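Local coordinates for protein pentafunctional AROM polypeptide (Schizosaccharomyces pombe, PDB 5SWV) that probably catalyses the dehydration of 3-dehydroquinate and the reduction of 3-dehydroshikimate, two successive steps of the shikimate pathway, at residues N18-R21 with I22-L26. Numbering follows the deposited sequence.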
loop_
_atom_site.group_PDB
_atom_site.type_symbol
_atom_site.label_atom_id
_atom_site.label_comp_id
_atom_site.label_asym_id
_atom_site.label_seq_id
_atom_site.Cartn_x
_atom_site.Cartn_y
_atom_site.Cartn_z
ATOM N N ASN A 18 -7.285 8.157 -14.977
ATOM C CA ASN A 18 -7.867 8.535 -16.249
ATOM C C ASN A 18 -6.958 9.444 -17.059
ATOM O O ASN A 18 -7.425 10.339 -17.773
ATOM C CB ASN A 18 -9.232 9.172 -16.002
ATOM C CG ASN A 18 -9.159 10.451 -15.186
ATOM O OD1 ASN A 18 -8.173 10.722 -14.500
ATOM N ND2 ASN A 18 -10.220 11.247 -15.260
ATOM N N TYR A 19 -5.656 9.200 -16.957
ATOM C CA TYR A 19 -4.708 9.784 -17.888
ATOM C C TYR A 19 -4.916 9.136 -19.250
ATOM O O TYR A 19 -5.388 8.008 -19.321
ATOM C CB TYR A 19 -3.283 9.494 -17.453
ATOM C CG TYR A 19 -2.783 10.269 -16.260
ATOM C CD1 TYR A 19 -2.316 11.573 -16.407
ATOM C CD2 TYR A 19 -2.708 9.682 -14.993
ATOM C CE1 TYR A 19 -1.804 12.275 -15.329
ATOM C CE2 TYR A 19 -2.204 10.384 -13.907
ATOM C CZ TYR A 19 -1.752 11.679 -14.086
ATOM O OH TYR A 19 -1.252 12.402 -13.035
ATOM N N PRO A 20 -4.534 9.820 -20.332
ATOM C CA PRO A 20 -4.489 9.168 -21.638
ATOM C C PRO A 20 -3.389 8.136 -21.797
ATOM O O PRO A 20 -3.504 7.289 -22.671
ATOM C CB PRO A 20 -4.219 10.317 -22.610
ATOM C CG PRO A 20 -4.272 11.564 -21.817
ATOM C CD PRO A 20 -4.046 11.201 -20.400
ATOM N N ARG A 21 -2.320 8.237 -21.005
ATOM C CA ARG A 21 -1.183 7.294 -21.043
ATOM C C ARG A 21 -0.659 6.987 -19.637
ATOM O O ARG A 21 -0.548 7.890 -18.810
ATOM C CB ARG A 21 -0.035 7.908 -21.839
ATOM C CG ARG A 21 -0.315 8.189 -23.304
ATOM C CD ARG A 21 -0.400 6.889 -24.090
ATOM N NE ARG A 21 0.906 6.219 -24.178
ATOM C CZ ARG A 21 1.775 6.329 -25.185
ATOM N NH1 ARG A 21 1.530 7.077 -26.269
ATOM N NH2 ARG A 21 2.915 5.667 -25.105
ATOM N N ILE A 22 -0.314 5.731 -19.366
ATOM C CA ILE A 22 0.238 5.368 -18.059
ATOM C C ILE A 22 1.606 6.051 -17.830
ATOM O O ILE A 22 1.949 6.383 -16.688
ATOM C CB ILE A 22 0.275 3.823 -17.832
ATOM C CG1 ILE A 22 -1.031 3.327 -17.210
ATOM C CG2 ILE A 22 1.368 3.388 -16.848
ATOM C CD1 ILE A 22 -2.245 3.546 -18.054
ATOM N N GLU A 23 2.351 6.295 -18.908
ATOM C CA GLU A 23 3.615 7.053 -18.836
ATOM C C GLU A 23 3.427 8.404 -18.142
ATOM O O GLU A 23 4.302 8.846 -17.398
ATOM C CB GLU A 23 4.209 7.300 -20.230
ATOM C CG GLU A 23 4.759 6.066 -20.937
ATOM C CD GLU A 23 3.738 5.324 -21.803
ATOM O OE1 GLU A 23 2.507 5.547 -21.694
ATOM O OE2 GLU A 23 4.170 4.489 -22.613
ATOM N N ASP A 24 2.282 9.048 -18.395
ATOM C CA ASP A 24 1.942 10.351 -17.805
ATOM C C ASP A 24 1.704 10.246 -16.303
ATOM O O ASP A 24 1.878 11.217 -15.582
ATOM C CB ASP A 24 0.690 10.960 -18.469
ATOM C CG ASP A 24 0.816 11.096 -19.980
ATOM O OD1 ASP A 24 1.956 11.100 -20.494
ATOM O OD2 ASP A 24 -0.232 11.205 -20.658
ATOM N N ALA A 25 1.265 9.081 -15.847
ATOM C CA ALA A 25 1.008 8.839 -14.438
ATOM C C ALA A 25 2.266 8.580 -13.620
ATOM O O ALA A 25 2.290 8.911 -12.430
ATOM C CB ALA A 25 0.066 7.664 -14.290
ATOM N N LEU A 26 3.292 8.001 -14.253
ATOM C CA LEU A 26 4.415 7.406 -13.528
ATOM C C LEU A 26 5.203 8.363 -12.641
ATOM O O LEU A 26 5.454 8.033 -11.496
ATOM C CB LEU A 26 5.381 6.680 -14.460
ATOM C CG LEU A 26 4.888 5.422 -15.178
ATOM C CD1 LEU A 26 6.043 4.810 -15.963
ATOM C CD2 LEU A 26 4.260 4.402 -14.229
#
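R21 and E23, two residues apart where a loop turns into a short helix, meet in a two-pronged salt bridge. The guanidinium offers its NE side: R21 NE reaches E23 OE1 and R21 NH2 reaches E23 OE2, each at 3.0 Å. Yet the planes of the two groups stand 74° apart, and both nitrogens approach from above the carboxylate plane. OE2 lies near the guanidinium plane, whereas OE1 is tilted out of it. Bends at chi2 and chi3 curve the arginine chain round so that NE and NH2 face the E23 carboxylate, and E23, bent at chi2, turns that carboxylate toward R21. E23 OE1 has a second partner, the side-chain amide of Q64, whose own carbonyl oxygen accepts from the backbone N of I22; through these two bonds Q64 ties the loop-to-helix junction to helix 58-69.

The setting is the type I dehydroquinase domain, a TIM barrel, where residues 18-21 leave strand 13-17 and lead into helix 22-25. A weak bond from D24 N to R21 O, 3.1 Å between these two atoms, marks the turn.

On another side of this turn the Y19 ring lies against the helix backbone. One face looks onto A25 CA and D24 O, both displaced toward the ring's rim, while A25 CB comes to 3.5 Å from CD2 of Y19. Across the ring from CD2, CD1 of Y19 touches D24 CB at 3.7 Å. The D24 carboxylate turns away from this ring, its plane 71° from that of the aromatic group, and sets OD2 3.5 Å from R21 CB and 3.8 Å from P20 CD. Y19 also touches L225 in a loop elsewhere in the chain, and I22 packs on L67 of helix 58-69.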